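Beta-galactoside alpha-2,6-sialyltransferase (Photobacterium sp., PDB 2Z4T) probably transfers sialic acid from a CMP-linked donor to galactosides such as lactose, forming an alpha-2,6 linkage. Local coordinates at residues L126-E140 / W320-F334. Sequence-based numbering, arbitrary orientation.
Sequences LPTLQQLMDIIKSEE and WDGFKKFNSKQQELF
F334 sits as a knob in a hole formed by L129, L132, M133 and I136. Its CG lies anti to the backbone N (chi1 179°), which sends the ring across helix 126-140. I136 CD1 meets this ring at its edge and rests 3.7 Å from F334 CB. M133 CG packs 3.5 Å from F334 CE1, and the sulfur makes an oblique Met-aromatic contact with the same ring.

Both faces of the F326 ring are covered. G322 O lies over the ring centre on one side. I136 CG2 makes a CH-pi contact on the other, 4.1 Å from the F326 ring centroid. M133 O approaches the ring edge.

W320 packs against the first turns of the helix. L126 CD1 touches W320 CH2 at 3.7 Å, and L129 CD2 also meets the indole edge.

Polar contacts gather at the far end. One water donates to I136 O and E139 OE1 and accepts from Q330 NE2 (2.8 Å), bridging the segments. N327 and Q330 form a capping box: Q330 N donates to N327 OD1 at 2.8 Å, and N327 N to Q330 OE1 at 2.9 Å.

The axes of helices 126-140 and 328-334 run roughly antiparallel (144°). L126 borders the bound CMP, near the magnesium ligand T128. Helix 431-436 touches L129, M133 and W320, while strands 103-122 and 146-151 pack against P127, T128, Q131, L132 and I135.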
loop_
_atom_site.group_PDB
_atom_site.type_symbol
_atom_site.label_atom_id
_atom_site.label_comp_id
_atom_site.label_asym_id
_atom_site.label_seq_id
_atom_site.Cartn_x
_atom_site.Cartn_y
_atom_site.Cartn_z
ATOM N N LEU A 126 1.579 4.735 5.197
ATOM C CA LEU A 126 0.961 3.455 5.534
ATOM C C LEU A 126 0.189 2.824 4.369
ATOM O O LEU A 126 0.512 1.687 3.970
ATOM C CB LEU A 126 0.075 3.605 6.754
ATOM C CG LEU A 126 -0.115 2.317 7.538
ATOM C CD1 LEU A 126 1.200 1.607 7.783
ATOM C CD2 LEU A 126 -0.758 2.665 8.858
ATOM N N PRO A 127 -0.794 3.557 3.786
ATOM C CA PRO A 127 -1.560 2.944 2.692
ATOM C C PRO A 127 -0.667 2.519 1.531
ATOM O O PRO A 127 -0.890 1.449 0.934
ATOM C CB PRO A 127 -2.505 4.059 2.250
ATOM C CG PRO A 127 -2.598 4.989 3.449
ATOM C CD PRO A 127 -1.233 4.932 4.072
ATOM N N THR A 128 0.343 3.338 1.239
ATOM C CA THR A 128 1.206 3.112 0.105
ATOM C C THR A 128 2.015 1.813 0.302
ATOM O O THR A 128 2.254 1.050 -0.645
ATOM C CB THR A 128 2.154 4.336 -0.117
ATOM O OG1 THR A 128 1.407 5.418 -0.694
ATOM C CG2 THR A 128 3.302 3.984 -1.059
ATOM N N LEU A 129 2.437 1.581 1.540
ATOM C CA LEU A 129 3.142 0.373 1.891
ATOM C C LEU A 129 2.248 -0.850 1.651
ATOM O O LEU A 129 2.682 -1.818 1.023
ATOM C CB LEU A 129 3.589 0.419 3.349
ATOM C CG LEU A 129 4.317 -0.818 3.850
ATOM C CD1 LEU A 129 5.633 -0.973 3.116
ATOM C CD2 LEU A 129 4.511 -0.722 5.374
ATOM N N GLN A 130 1.009 -0.796 2.128
ATOM C CA GLN A 130 0.099 -1.913 1.947
ATOM C C GLN A 130 -0.243 -2.147 0.466
ATOM O O GLN A 130 -0.334 -3.305 0.014
ATOM C CB GLN A 130 -1.156 -1.700 2.763
ATOM C CG GLN A 130 -0.935 -1.804 4.245
ATOM C CD GLN A 130 -0.822 -3.247 4.779
ATOM O OE1 GLN A 130 -0.204 -3.478 5.825
ATOM N NE2 GLN A 130 -1.432 -4.202 4.089
ATOM N N GLN A 131 -0.408 -1.060 -0.284
ATOM C CA GLN A 131 -0.729 -1.155 -1.706
ATOM C C GLN A 131 0.420 -1.802 -2.456
ATOM O O GLN A 131 0.186 -2.661 -3.303
ATOM C CB GLN A 131 -1.075 0.228 -2.297
ATOM C CG GLN A 131 -2.336 0.872 -1.689
ATOM C CD GLN A 131 -2.559 2.320 -2.127
ATOM O OE1 GLN A 131 -1.616 3.013 -2.548
ATOM N NE2 GLN A 131 -3.823 2.782 -2.059
ATOM N N LEU A 132 1.659 -1.428 -2.121
ATOM C CA LEU A 132 2.840 -2.042 -2.699
ATOM C C LEU A 132 2.809 -3.547 -2.533
ATOM O O LEU A 132 3.091 -4.295 -3.485
ATOM C CB LEU A 132 4.111 -1.557 -2.015
ATOM C CG LEU A 132 5.408 -1.409 -2.829
ATOM C CD1 LEU A 132 6.633 -1.626 -1.992
ATOM C CD2 LEU A 132 5.484 -2.246 -4.101
ATOM N N MET A 133 2.514 -3.993 -1.319
ATOM C CA MET A 133 2.459 -5.414 -1.047
ATOM C C MET A 133 1.336 -6.093 -1.855
ATOM O O MET A 133 1.520 -7.210 -2.311
ATOM C CB MET A 133 2.312 -5.674 0.456
ATOM C CG MET A 133 3.554 -5.312 1.260
ATOM S SD MET A 133 3.520 -5.938 2.957
ATOM C CE MET A 133 2.163 -5.022 3.690
ATOM N N ASP A 134 0.197 -5.408 -2.040
ATOM C CA ASP A 134 -0.897 -5.910 -2.890
ATOM C C ASP A 134 -0.496 -6.068 -4.360
ATOM O O ASP A 134 -0.948 -7.004 -5.029
ATOM C CB ASP A 134 -2.116 -5.005 -2.809
ATOM C CG ASP A 134 -2.786 -5.041 -1.447
ATOM O OD1 ASP A 134 -2.529 -5.970 -0.623
ATOM O OD2 ASP A 134 -3.576 -4.124 -1.191
ATOM N N ILE A 135 0.355 -5.159 -4.845
ATOM C CA ILE A 135 0.742 -5.131 -6.238
ATOM C C ILE A 135 1.650 -6.309 -6.516
ATOM O O ILE A 135 1.421 -7.057 -7.475
ATOM C CB ILE A 135 1.459 -3.818 -6.583
ATOM C CG1 ILE A 135 0.446 -2.678 -6.691
ATOM C CG2 ILE A 135 2.327 -3.953 -7.849
ATOM C CD1 ILE A 135 1.061 -1.265 -6.660
ATOM N N ILE A 136 2.677 -6.476 -5.688
ATOM C CA ILE A 136 3.594 -7.580 -5.829
ATOM C C ILE A 136 2.866 -8.950 -5.799
ATOM O O ILE A 136 3.098 -9.792 -6.664
ATOM C CB ILE A 136 4.740 -7.501 -4.781
ATOM C CG1 ILE A 136 5.507 -6.190 -4.984
ATOM C CG2 ILE A 136 5.681 -8.712 -4.922
ATOM C CD1 ILE A 136 6.620 -5.973 -4.052
ATOM N N LYS A 137 1.960 -9.152 -4.845
ATOM C CA LYS A 137 1.152 -10.371 -4.820
ATOM C C LYS A 137 0.322 -10.538 -6.111
ATOM O O LYS A 137 0.213 -11.638 -6.666
ATOM C CB LYS A 137 0.245 -10.395 -3.588
ATOM C CG LYS A 137 -0.579 -11.656 -3.492
ATOM C CD LYS A 137 -1.277 -11.797 -2.176
ATOM C CE LYS A 137 -2.390 -12.841 -2.281
ATOM N NZ LYS A 137 -3.309 -12.805 -1.092
ATOM N N SER A 138 -0.232 -9.435 -6.594
ATOM C CA SER A 138 -1.120 -9.470 -7.729
ATOM C C SER A 138 -0.355 -9.750 -9.016
ATOM O O SER A 138 -0.896 -10.322 -9.971
ATOM C CB SER A 138 -1.917 -8.164 -7.814
ATOM O OG SER A 138 -2.609 -8.054 -9.038
ATOM N N GLU A 139 0.905 -9.352 -9.059
ATOM C CA GLU A 139 1.664 -9.572 -10.279
ATOM C C GLU A 139 1.768 -11.074 -10.519
ATOM O O GLU A 139 1.777 -11.513 -11.663
ATOM C CB GLU A 139 3.038 -8.909 -10.224
ATOM C CG GLU A 139 3.839 -8.986 -11.522
ATOM C CD GLU A 139 4.551 -10.329 -11.754
ATOM O OE1 GLU A 139 4.702 -11.154 -10.807
ATOM O OE2 GLU A 139 4.970 -10.556 -12.914
ATOM N N GLU A 140 1.819 -11.854 -9.442
ATOM C CA GLU A 140 1.754 -13.302 -9.563
ATOM C C GLU A 140 0.354 -13.870 -9.870
ATOM O O GLU A 140 0.212 -14.694 -10.768
ATOM C CB GLU A 140 2.287 -13.978 -8.317
ATOM C CG GLU A 140 1.937 -15.442 -8.304
ATOM C CD GLU A 140 2.473 -16.154 -7.107
ATOM O OE1 GLU A 140 3.408 -15.620 -6.459
ATOM O OE2 GLU A 140 1.960 -17.261 -6.815
ATOM N N TRP A 320 0.123 -7.931 8.459
ATOM C CA TRP A 320 1.593 -7.723 8.379
ATOM C C TRP A 320 2.383 -8.989 8.015
ATOM O O TRP A 320 3.568 -9.151 8.370
ATOM C CB TRP A 320 2.112 -7.095 9.680
ATOM C CG TRP A 320 1.491 -5.768 9.877
ATOM C CD1 TRP A 320 0.459 -5.453 10.734
ATOM C CD2 TRP A 320 1.778 -4.579 9.141
ATOM N NE1 TRP A 320 0.121 -4.130 10.597
ATOM C CE2 TRP A 320 0.911 -3.567 9.626
ATOM C CE3 TRP A 320 2.693 -4.263 8.134
ATOM C CZ2 TRP A 320 0.936 -2.257 9.134
ATOM C CZ3 TRP A 320 2.709 -2.962 7.632
ATOM C CH2 TRP A 320 1.836 -1.974 8.137
ATOM N N ASP A 321 1.729 -9.877 7.276
ATOM C CA ASP A 321 2.343 -11.131 6.891
ATOM C C ASP A 321 2.547 -11.197 5.379
ATOM O O ASP A 321 2.875 -12.247 4.840
ATOM C CB ASP A 321 1.491 -12.302 7.378
ATOM C CG ASP A 321 0.100 -12.341 6.737
ATOM O OD1 ASP A 321 -0.368 -11.347 6.103
ATOM O OD2 ASP A 321 -0.538 -13.399 6.892
ATOM N N GLY A 322 2.347 -10.067 4.710
ATOM C CA GLY A 322 2.504 -9.975 3.262
ATOM C C GLY A 322 3.923 -10.299 2.829
ATOM O O GLY A 322 4.150 -11.023 1.826
ATOM N N PHE A 323 4.882 -9.779 3.591
ATOM C CA PHE A 323 6.272 -9.962 3.258
ATOM C C PHE A 323 6.644 -11.428 3.448
ATOM O O PHE A 323 7.260 -12.030 2.586
ATOM C CB PHE A 323 7.159 -9.046 4.086
ATOM C CG PHE A 323 8.636 -9.270 3.854
ATOM C CD1 PHE A 323 9.261 -8.736 2.736
ATOM C CD2 PHE A 323 9.394 -10.030 4.748
ATOM C CE1 PHE A 323 10.610 -8.946 2.506
ATOM C CE2 PHE A 323 10.735 -10.250 4.532
ATOM C CZ PHE A 323 11.359 -9.708 3.403
ATOM N N LYS A 324 6.240 -11.998 4.580
ATOM C CA LYS A 324 6.537 -13.393 4.909
ATOM C C LYS A 324 5.918 -14.331 3.881
ATOM O O LYS A 324 6.458 -15.410 3.638
ATOM C CB LYS A 324 6.010 -13.728 6.300
ATOM C CG LYS A 324 6.001 -15.208 6.642
ATOM C CD LYS A 324 5.711 -15.409 8.138
ATOM C CE LYS A 324 4.736 -16.575 8.378
ATOM N NZ LYS A 324 3.361 -16.311 7.788
ATOM N N LYS A 325 4.792 -13.932 3.289
ATOM C CA LYS A 325 4.106 -14.792 2.339
ATOM C C LYS A 325 4.641 -14.667 0.914
ATOM O O LYS A 325 4.280 -15.467 0.059
ATOM C CB LYS A 325 2.589 -14.564 2.354
ATOM C CG LYS A 325 1.848 -15.278 3.496
ATOM C CD LYS A 325 0.360 -14.934 3.407
ATOM C CE LYS A 325 -0.528 -15.990 4.094
ATOM N NZ LYS A 325 -1.128 -15.534 5.389
ATOM N N PHE A 326 5.480 -13.661 0.668
ATOM C CA PHE A 326 6.152 -13.484 -0.613
ATOM C C PHE A 326 7.178 -14.600 -0.817
ATOM O O PHE A 326 7.827 -15.021 0.136
ATOM C CB PHE A 326 6.936 -12.157 -0.643
ATOM C CG PHE A 326 6.093 -10.919 -0.818
ATOM C CD1 PHE A 326 4.840 -10.969 -1.450
ATOM C CD2 PHE A 326 6.581 -9.677 -0.384
ATOM C CE1 PHE A 326 4.078 -9.800 -1.604
ATOM C CE2 PHE A 326 5.824 -8.512 -0.542
ATOM C CZ PHE A 326 4.571 -8.572 -1.149
ATOM N N ASN A 327 7.357 -15.041 -2.063
ATOM C CA ASN A 327 8.490 -15.886 -2.399
ATOM C C ASN A 327 9.766 -15.032 -2.408
ATOM O O ASN A 327 9.702 -13.805 -2.273
ATOM C CB ASN A 327 8.269 -16.627 -3.724
ATOM C CG ASN A 327 8.282 -15.713 -4.932
ATOM O OD1 ASN A 327 9.075 -14.768 -5.024
ATOM N ND2 ASN A 327 7.419 -16.017 -5.894
ATOM N N SER A 328 10.925 -15.658 -2.550
ATOM C CA SER A 328 12.165 -14.918 -2.296
ATOM C C SER A 328 12.463 -13.845 -3.357
ATOM O O SER A 328 13.084 -12.826 -3.040
ATOM C CB SER A 328 13.343 -15.859 -2.109
ATOM O OG SER A 328 13.373 -16.755 -3.194
ATOM N N LYS A 329 12.016 -14.066 -4.592
ATOM C CA LYS A 329 12.182 -13.066 -5.633
ATOM C C LYS A 329 11.311 -11.841 -5.322
ATOM O O LYS A 329 11.777 -10.692 -5.428
ATOM C CB LYS A 329 11.825 -13.638 -7.002
ATOM C CG LYS A 329 11.292 -12.616 -8.004
ATOM C CD LYS A 329 12.417 -11.755 -8.542
ATOM C CE LYS A 329 11.871 -10.687 -9.475
ATOM N NZ LYS A 329 12.869 -9.593 -9.630
ATOM N N GLN A 330 10.065 -12.100 -4.931
ATOM C CA GLN A 330 9.141 -11.065 -4.458
ATOM C C GLN A 330 9.691 -10.267 -3.245
ATOM O O GLN A 330 9.610 -9.035 -3.200
ATOM C CB GLN A 330 7.781 -11.705 -4.132
ATOM C CG GLN A 330 7.023 -12.236 -5.367
ATOM C CD GLN A 330 5.742 -12.983 -5.017
ATOM O OE1 GLN A 330 5.701 -13.785 -4.070
ATOM N NE2 GLN A 330 4.685 -12.719 -5.779
ATOM N N GLN A 331 10.256 -10.962 -2.269
ATOM C CA GLN A 331 10.852 -10.276 -1.124
ATOM C C GLN A 331 11.976 -9.315 -1.545
ATOM O O GLN A 331 12.065 -8.206 -1.014
ATOM C CB GLN A 331 11.369 -11.271 -0.086
ATOM C CG GLN A 331 10.277 -12.123 0.541
ATOM C CD GLN A 331 10.765 -12.865 1.792
ATOM O OE1 GLN A 331 9.953 -13.348 2.589
ATOM N NE2 GLN A 331 12.083 -12.932 1.982
ATOM N N GLU A 332 12.805 -9.729 -2.509
ATOM C CA GLU A 332 13.885 -8.876 -3.003
ATOM C C GLU A 332 13.345 -7.680 -3.765
ATOM O O GLU A 332 13.835 -6.567 -3.612
ATOM C CB GLU A 332 14.848 -9.651 -3.900
ATOM C CG GLU A 332 16.054 -8.835 -4.410
ATOM C CD GLU A 332 16.677 -9.444 -5.653
ATOM O OE1 GLU A 332 17.908 -9.639 -5.680
ATOM O OE2 GLU A 332 15.936 -9.762 -6.605
ATOM N N LEU A 333 12.338 -7.912 -4.593
ATOM C CA LEU A 333 11.765 -6.832 -5.367
ATOM C C LEU A 333 11.126 -5.801 -4.418
ATOM O O LEU A 333 11.302 -4.594 -4.594
ATOM C CB LEU A 333 10.762 -7.370 -6.390
ATOM C CG LEU A 333 10.027 -6.341 -7.252
ATOM C CD1 LEU A 333 11.006 -5.464 -8.091
ATOM C CD2 LEU A 333 8.978 -7.056 -8.126
ATOM N N PHE A 334 10.431 -6.298 -3.402
ATOM C CA PHE A 334 9.843 -5.467 -2.364
ATOM C C PHE A 334 10.873 -4.575 -1.655
ATOM O O PHE A 334 10.697 -3.347 -1.609
ATOM C CB PHE A 334 9.093 -6.359 -1.361
ATOM C CG PHE A 334 8.459 -5.611 -0.231
ATOM C CD1 PHE A 334 7.329 -4.837 -0.437
ATOM C CD2 PHE A 334 8.978 -5.711 1.059
ATOM C CE1 PHE A 334 6.744 -4.147 0.625
ATOM C CE2 PHE A 334 8.397 -5.028 2.132
ATOM C CZ PHE A 334 7.282 -4.244 1.915
HETATM O O HOH W 1 5.099 -10.968 -7.952
#